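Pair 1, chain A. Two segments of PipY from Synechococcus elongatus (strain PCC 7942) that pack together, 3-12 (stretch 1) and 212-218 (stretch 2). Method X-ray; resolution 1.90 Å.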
# COMPACT_ATOMS: atom_id res chain seq x y z
N GLN A 3 -11.66 23.24 -1.25
CA GLN A 3 -10.87 23.07 -0.04
C GLN A 3 -10.69 21.56 0.19
O GLN A 3 -11.43 20.72 -0.30
CB GLN A 3 -11.56 23.63 1.21
CG GLN A 3 -12.07 25.07 1.12
CD GLN A 3 -11.00 26.13 1.24
OE1 GLN A 3 -9.92 25.88 1.80
NE2 GLN A 3 -11.32 27.36 0.74
N ILE A 4 -9.70 21.23 1.00
CA ILE A 4 -9.44 19.85 1.31
C ILE A 4 -10.65 19.17 1.97
O ILE A 4 -10.98 18.03 1.62
CB ILE A 4 -8.15 19.70 2.11
CG1 ILE A 4 -6.93 20.14 1.24
CG2 ILE A 4 -8.00 18.28 2.59
CD1 ILE A 4 -5.62 20.31 2.02
N ALA A 5 -11.31 19.82 2.90
CA ALA A 5 -12.41 19.14 3.60
C ALA A 5 -13.50 18.73 2.60
O ALA A 5 -14.08 17.63 2.71
CB ALA A 5 -13.02 20.02 4.69
N GLU A 6 -13.77 19.63 1.66
CA GLU A 6 -14.82 19.44 0.66
C GLU A 6 -14.46 18.28 -0.29
O GLU A 6 -15.28 17.40 -0.61
CB GLU A 6 -15.04 20.74 -0.13
CG GLU A 6 -15.56 21.90 0.70
CD GLU A 6 -15.62 23.22 -0.08
OE1 GLU A 6 -16.75 23.72 -0.28
OE2 GLU A 6 -14.57 23.79 -0.49
N ARG A 7 -13.22 18.28 -0.73
CA ARG A 7 -12.70 17.19 -1.59
C ARG A 7 -12.77 15.82 -0.89
O ARG A 7 -13.20 14.79 -1.49
CB ARG A 7 -11.27 17.52 -2.03
CG ARG A 7 -11.13 18.67 -3.02
CD ARG A 7 -9.67 19.05 -3.10
NE ARG A 7 -9.40 19.96 -4.18
CZ ARG A 7 -9.27 19.61 -5.46
NH1 ARG A 7 -9.39 18.36 -5.86
NH2 ARG A 7 -9.06 20.56 -6.36
N LEU A 8 -12.34 15.79 0.37
CA LEU A 8 -12.40 14.54 1.14
C LEU A 8 -13.85 14.06 1.29
O LEU A 8 -14.11 12.88 1.16
CB LEU A 8 -11.77 14.67 2.54
CG LEU A 8 -11.78 13.37 3.34
CD1 LEU A 8 -10.97 12.30 2.61
CD2 LEU A 8 -11.18 13.50 4.73
N ALA A 9 -14.78 14.95 1.59
CA ALA A 9 -16.20 14.61 1.71
C ALA A 9 -16.80 14.01 0.44
O ALA A 9 -17.70 13.10 0.48
CB ALA A 9 -17.02 15.83 2.08
N SER A 10 -16.36 14.56 -0.68
CA SER A 10 -16.85 14.14 -1.96
C SER A 10 -16.34 12.76 -2.26
O SER A 10 -17.12 11.87 -2.66
CB SER A 10 -16.46 15.17 -3.02
OG SER A 10 -16.87 14.71 -4.26
N LEU A 11 -15.05 12.53 -2.03
CA LEU A 11 -14.50 11.19 -2.22
C LEU A 11 -15.12 10.16 -1.32
O LEU A 11 -15.54 9.07 -1.79
CB LEU A 11 -13.03 11.19 -1.99
CG LEU A 11 -12.25 11.91 -3.04
CD1 LEU A 11 -10.94 12.44 -2.45
CD2 LEU A 11 -12.00 10.96 -4.17
N ARG A 12 -15.18 10.47 -0.03
CA ARG A 12 -15.78 9.51 0.90
C ARG A 12 -17.25 9.18 0.52
O ARG A 12 -17.69 8.06 0.73
CB ARG A 12 -15.72 10.00 2.34
CG ARG A 12 -14.32 9.98 2.88
CD ARG A 12 -14.28 10.62 4.27
NE ARG A 12 -13.06 10.21 4.98
CZ ARG A 12 -12.80 10.38 6.29
NH1 ARG A 12 -13.68 10.99 7.11
NH2 ARG A 12 -11.63 9.95 6.78
N GLY A 212 -4.17 11.51 -4.59
CA GLY A 212 -3.23 12.58 -4.28
C GLY A 212 -3.91 13.92 -4.50
O GLY A 212 -4.57 14.45 -3.62
N THR A 213 -3.82 14.37 -5.74
CA THR A 213 -4.41 15.63 -6.16
C THR A 213 -5.92 15.76 -5.97
O THR A 213 -6.41 16.83 -5.52
CB THR A 213 -3.93 15.89 -7.59
OG1 THR A 213 -2.52 16.16 -7.50
CG2 THR A 213 -4.64 17.08 -8.26
N GLN A 214 -6.69 14.71 -6.28
CA GLN A 214 -8.16 14.75 -6.04
C GLN A 214 -8.50 15.12 -4.57
O GLN A 214 -9.56 15.63 -4.31
CB GLN A 214 -8.85 13.44 -6.39
CG GLN A 214 -9.57 13.38 -7.73
CD GLN A 214 -10.41 12.10 -7.86
OE1 GLN A 214 -9.86 11.01 -8.02
NE2 GLN A 214 -11.75 12.23 -7.78
N LEU A 215 -7.63 14.81 -3.63
CA LEU A 215 -7.83 15.14 -2.22
C LEU A 215 -7.20 16.49 -1.83
O LEU A 215 -7.84 17.34 -1.18
CB LEU A 215 -7.26 14.00 -1.35
CG LEU A 215 -7.51 13.94 0.18
CD1 LEU A 215 -6.39 14.56 1.01
CD2 LEU A 215 -8.80 14.59 0.62
N PHE A 216 -5.92 16.66 -2.17
CA PHE A 216 -5.17 17.81 -1.72
C PHE A 216 -5.37 18.92 -2.71
O PHE A 216 -6.01 18.75 -3.76
CB PHE A 216 -3.67 17.47 -1.63
CG PHE A 216 -3.29 16.61 -0.44
CD1 PHE A 216 -3.32 17.13 0.88
CD2 PHE A 216 -2.87 15.32 -0.61
CE1 PHE A 216 -2.96 16.35 1.96
CE2 PHE A 216 -2.55 14.55 0.46
CZ PHE A 216 -2.55 15.07 1.76
N GLY A 217 -4.81 20.08 -2.43
CA GLY A 217 -4.79 21.11 -3.47
C GLY A 217 -4.16 20.64 -4.81
O GLY A 217 -3.73 19.50 -4.93
N PRO A 218 -4.09 21.56 -5.79
CA PRO A 218 -3.10 21.48 -6.86
C PRO A 218 -1.65 21.52 -6.34
O PRO A 218 -1.30 22.36 -5.50
CB PRO A 218 -3.41 22.73 -7.70
CG PRO A 218 -4.86 23.00 -7.44
CD PRO A 218 -5.02 22.69 -5.98
O HOH W 1 -12.69 15.09 -4.57

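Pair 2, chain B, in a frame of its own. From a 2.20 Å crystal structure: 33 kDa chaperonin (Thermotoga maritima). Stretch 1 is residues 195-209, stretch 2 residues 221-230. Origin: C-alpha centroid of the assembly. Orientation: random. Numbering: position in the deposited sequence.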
# COMPACT_ATOMS: atom_id res chain seq x y z
N GLU B 195 -14.88 -29.04 6.66
CA GLU B 195 -14.31 -30.03 7.59
C GLU B 195 -12.78 -30.18 7.48
O GLU B 195 -12.11 -30.37 8.51
CB GLU B 195 -15.01 -31.41 7.42
N LYS B 196 -12.22 -30.11 6.27
CA LYS B 196 -10.76 -30.00 6.12
C LYS B 196 -10.27 -28.67 6.73
O LYS B 196 -9.28 -28.66 7.45
CB LYS B 196 -10.29 -30.13 4.65
CG LYS B 196 -10.31 -31.54 4.08
CD LYS B 196 -9.53 -32.54 4.97
CE LYS B 196 -9.70 -34.01 4.53
NZ LYS B 196 -9.51 -35.00 5.68
N VAL B 197 -10.98 -27.57 6.46
CA VAL B 197 -10.65 -26.25 7.01
C VAL B 197 -10.58 -26.35 8.55
O VAL B 197 -9.57 -25.98 9.18
CB VAL B 197 -11.69 -25.17 6.58
CG1 VAL B 197 -11.54 -23.90 7.35
CG2 VAL B 197 -11.62 -24.90 5.07
N GLU B 198 -11.65 -26.93 9.12
CA GLU B 198 -11.82 -27.06 10.58
C GLU B 198 -10.76 -27.93 11.24
O GLU B 198 -10.26 -27.59 12.32
CB GLU B 198 -13.22 -27.61 10.92
CG GLU B 198 -14.20 -26.50 11.26
CD GLU B 198 -15.67 -26.86 11.04
OE1 GLU B 198 -16.08 -28.04 11.23
OE2 GLU B 198 -16.42 -25.92 10.69
N MET B 199 -10.44 -29.05 10.59
CA MET B 199 -9.43 -30.00 11.07
C MET B 199 -8.01 -29.42 11.03
O MET B 199 -7.25 -29.57 11.99
CB MET B 199 -9.47 -31.25 10.20
CG MET B 199 -8.48 -32.32 10.57
SD MET B 199 -7.87 -33.16 9.14
CE MET B 199 -6.92 -31.89 8.45
N ILE B 200 -7.67 -28.77 9.92
CA ILE B 200 -6.42 -28.02 9.79
C ILE B 200 -6.28 -26.99 10.92
O ILE B 200 -5.30 -26.99 11.64
CB ILE B 200 -6.35 -27.34 8.40
CG1 ILE B 200 -6.18 -28.38 7.30
CG2 ILE B 200 -5.19 -26.38 8.34
CD1 ILE B 200 -6.23 -27.77 5.90
N GLU B 201 -7.26 -26.11 11.03
CA GLU B 201 -7.34 -25.12 12.11
C GLU B 201 -7.10 -25.76 13.47
O GLU B 201 -6.27 -25.30 14.24
CB GLU B 201 -8.73 -24.47 12.14
CG GLU B 201 -8.88 -23.15 11.38
CD GLU B 201 -10.35 -22.68 11.26
OE1 GLU B 201 -11.27 -23.24 11.93
OE2 GLU B 201 -10.59 -21.73 10.47
N LYS B 202 -7.85 -26.82 13.77
CA LYS B 202 -7.76 -27.51 15.07
C LYS B 202 -6.40 -28.11 15.34
O LYS B 202 -5.86 -27.98 16.44
CB LYS B 202 -8.84 -28.60 15.19
CG LYS B 202 -8.96 -29.17 16.63
CD LYS B 202 -10.06 -30.19 16.79
CE LYS B 202 -10.11 -30.73 18.24
NZ LYS B 202 -11.29 -31.65 18.54
N ASN B 203 -5.86 -28.79 14.32
CA ASN B 203 -4.54 -29.40 14.37
C ASN B 203 -3.41 -28.37 14.59
O ASN B 203 -2.52 -28.60 15.40
CB ASN B 203 -4.28 -30.22 13.07
CG ASN B 203 -5.13 -31.50 13.00
OD1 ASN B 203 -5.79 -31.85 13.96
ND2 ASN B 203 -5.10 -32.18 11.85
N ILE B 204 -3.46 -27.25 13.89
CA ILE B 204 -2.45 -26.21 14.10
C ILE B 204 -2.58 -25.59 15.52
O ILE B 204 -1.58 -25.42 16.24
CB ILE B 204 -2.55 -25.10 13.03
CG1 ILE B 204 -2.16 -25.65 11.67
CG2 ILE B 204 -1.65 -23.86 13.40
CD1 ILE B 204 -2.50 -24.68 10.48
N LYS B 205 -3.80 -25.23 15.90
CA LYS B 205 -4.04 -24.64 17.22
C LYS B 205 -3.53 -25.56 18.34
O LYS B 205 -3.09 -25.10 19.39
CB LYS B 205 -5.54 -24.34 17.43
CG LYS B 205 -5.85 -23.43 18.63
CD LYS B 205 -7.27 -23.70 19.18
CE LYS B 205 -7.69 -22.72 20.30
NZ LYS B 205 -8.97 -23.19 21.00
N ASN B 206 -3.59 -26.87 18.10
CA ASN B 206 -3.14 -27.82 19.09
C ASN B 206 -1.63 -27.95 19.20
O ASN B 206 -1.15 -28.58 20.13
CB ASN B 206 -3.71 -29.20 18.77
CG ASN B 206 -5.08 -29.44 19.39
OD1 ASN B 206 -5.65 -28.56 20.05
ND2 ASN B 206 -5.63 -30.64 19.17
N LEU B 207 -0.88 -27.42 18.23
CA LEU B 207 0.57 -27.63 18.22
C LEU B 207 1.23 -26.83 19.34
O LEU B 207 0.73 -25.78 19.74
CB LEU B 207 1.19 -27.25 16.86
CG LEU B 207 0.99 -28.21 15.68
CD1 LEU B 207 1.58 -27.65 14.38
CD2 LEU B 207 1.62 -29.60 15.99
N PRO B 208 2.37 -27.33 19.84
CA PRO B 208 3.24 -26.49 20.66
C PRO B 208 3.85 -25.37 19.86
O PRO B 208 3.92 -25.43 18.61
CB PRO B 208 4.34 -27.44 21.14
CG PRO B 208 3.90 -28.86 20.76
CD PRO B 208 2.89 -28.70 19.66
N SER B 209 4.34 -24.36 20.54
CA SER B 209 5.07 -23.29 19.86
C SER B 209 6.32 -23.89 19.15
O SER B 209 6.76 -24.99 19.47
CB SER B 209 5.47 -22.17 20.84
OG SER B 209 6.58 -22.62 21.59
N ASP B 221 7.00 -34.66 9.90
CA ASP B 221 6.14 -35.18 10.94
C ASP B 221 5.29 -34.02 11.47
O ASP B 221 4.09 -34.17 11.65
CB ASP B 221 6.97 -35.80 12.06
CG ASP B 221 7.86 -36.95 11.56
OD1 ASP B 221 7.47 -37.65 10.60
OD2 ASP B 221 8.97 -37.23 12.06
N VAL B 222 5.89 -32.85 11.65
CA VAL B 222 5.08 -31.66 11.95
C VAL B 222 3.94 -31.45 10.92
O VAL B 222 2.83 -31.11 11.28
CB VAL B 222 5.93 -30.37 11.97
CG1 VAL B 222 5.04 -29.10 12.07
CG2 VAL B 222 6.90 -30.37 13.14
N LEU B 223 4.23 -31.63 9.65
CA LEU B 223 3.21 -31.44 8.62
C LEU B 223 2.11 -32.56 8.69
O LEU B 223 0.92 -32.30 8.40
CB LEU B 223 3.85 -31.43 7.22
CG LEU B 223 4.90 -30.37 6.83
CD1 LEU B 223 5.51 -30.71 5.47
CD2 LEU B 223 4.30 -29.03 6.80
N GLU B 224 2.54 -33.78 9.05
CA GLU B 224 1.59 -34.90 9.23
C GLU B 224 0.58 -34.57 10.31
O GLU B 224 -0.62 -34.76 10.13
CB GLU B 224 2.29 -36.21 9.57
CG GLU B 224 1.30 -37.25 10.08
CD GLU B 224 1.90 -38.61 10.28
OE1 GLU B 224 3.14 -38.74 10.25
OE2 GLU B 224 1.06 -39.54 10.47
N ARG B 225 1.09 -34.05 11.41
CA ARG B 225 0.27 -33.51 12.48
C ARG B 225 -0.72 -32.43 12.04
O ARG B 225 -1.88 -32.49 12.43
CB ARG B 225 1.14 -32.97 13.60
CG ARG B 225 2.04 -34.01 14.25
CD ARG B 225 2.07 -33.90 15.73
NE ARG B 225 3.42 -33.76 16.23
CZ ARG B 225 3.71 -33.17 17.38
NH1 ARG B 225 2.74 -32.65 18.15
NH2 ARG B 225 4.98 -33.08 17.79
N ILE B 226 -0.27 -31.44 11.26
CA ILE B 226 -1.21 -30.46 10.69
C ILE B 226 -2.36 -31.06 9.83
O ILE B 226 -3.53 -30.68 9.98
CB ILE B 226 -0.47 -29.39 9.88
CG1 ILE B 226 0.38 -28.50 10.82
CG2 ILE B 226 -1.47 -28.51 9.13
CD1 ILE B 226 1.46 -27.69 10.15
N PHE B 227 -2.04 -31.96 8.90
CA PHE B 227 -2.99 -32.35 7.88
C PHE B 227 -3.76 -33.59 8.22
O PHE B 227 -4.64 -33.99 7.46
CB PHE B 227 -2.27 -32.52 6.54
CG PHE B 227 -1.86 -31.23 5.97
CD1 PHE B 227 -2.81 -30.36 5.45
CD2 PHE B 227 -0.53 -30.80 6.05
CE1 PHE B 227 -2.45 -29.12 4.97
CE2 PHE B 227 -0.15 -29.59 5.55
CZ PHE B 227 -1.11 -28.73 5.02
N GLY B 228 -3.42 -34.20 9.36
CA GLY B 228 -4.14 -35.42 9.84
C GLY B 228 -3.69 -36.71 9.17
O GLY B 228 -4.00 -37.74 9.66
N GLU B 229 -2.97 -36.59 8.07
CA GLU B 229 -2.31 -37.67 7.35
C GLU B 229 -0.93 -37.17 6.90
O GLU B 229 -0.66 -35.98 6.94
CB GLU B 229 -3.15 -38.05 6.13
CG GLU B 229 -3.17 -36.99 5.04
CD GLU B 229 -4.49 -36.87 4.32
OE1 GLU B 229 -5.43 -36.26 4.89
OE2 GLU B 229 -4.56 -37.37 3.18
N LYS B 230 -0.06 -38.07 6.46
CA LYS B 230 1.22 -37.70 5.86
C LYS B 230 1.02 -36.90 4.57
O LYS B 230 0.06 -37.09 3.83
CB LYS B 230 2.10 -38.92 5.58
CG LYS B 230 2.91 -39.40 6.80
CD LYS B 230 3.46 -40.82 6.61
CE LYS B 230 3.92 -41.48 7.94
NZ LYS B 230 3.83 -42.96 7.81

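Pair 1 and pair 2 place a helix against a short segment with helical backbone angles, and 14 central residues superpose with an RMSD of 0.9 Å over N, CA and C. In pair 2 both partners are helices, with axes 8.3 Å apart at closest approach and N-to-C directions 132° apart; in pair 1 the second segment has helical phi/psi at 213-215 without the regular bonds. The buried areas are similar, 446 and 487 Å².

The hub of each contact is a branched aliphatic residue on the second segment, A:Leu215 matching B:Ile226, with side-chain centres 0.7 Å apart. Three matched positions of the first stretch pack apolar side chains against it. At the first, A:Ile4 and B:Ile200 are identical and share m, t rotamers. A:Ile4 CG2 lies 4.3 Å from A:Leu215 CD2, and B:Ile200 CG2 lies 4.4 Å from B:Ile226 CG2. Both isoleucines also reach the matched phenylalanine: A:Ile4 CD1 meets the ring edge of A:Phe216 at CD1, 4.1 Å away, while B:Ile200 CD1 approaches B:Phe227 CE1 at the same distance but obliquely. One turn on, A:Leu8 places CB 3.5 Å from A:Leu215 CD2; its counterpart B:Ile204 uses CG1, 3.9 Å from B:Ile226 CG2. The leucines A:Leu11 and B:Leu207 coincide most closely, their side-chain centres 0.3 Å apart, although B:Leu207 has left the helix. A:Leu11 CD1 is 4.1 Å from A:Leu215 CB, and B:Leu207 CD1 is 3.9 Å from B:Ile226 CG1.

A clear difference in polar contacts is at A:Arg7 and B:Asn203, both with CB directed toward the partner. Each donates a hydrogen bond to a backbone carbonyl, but to different carbonyls. The short B:Asn203 bonds through ND2 to B:Ile226 O at 2.9 Å. The longer A:Arg7 extends past the matching carbonyl, its CD 3.2 Å from A:Leu215 O, and bonds through NH1 to A:Gln214 O at 3.1 Å; A:Phe216 O lies over one guanidinium face. A:Leu215 O is buried with no polar partner in the model, whereas the equivalent B:Ile226 O accepts the bond from B:Asn203. In pair 1 a water also donates to A:Arg7 O and A:Gln214 O, at 3.1 and 3.2 Å.

Beside the leucine, A:Gln214 and B:Arg225 have side-chain centres only 0.4 Å apart despite their different chemistry. A:Gln214 NE2 rests 3.8 Å from A:Leu11 CD2, and B:Arg225 NH1 lies 3.9 Å from B:Leu207 CD2, so a polar side chain flanks the leucine in both.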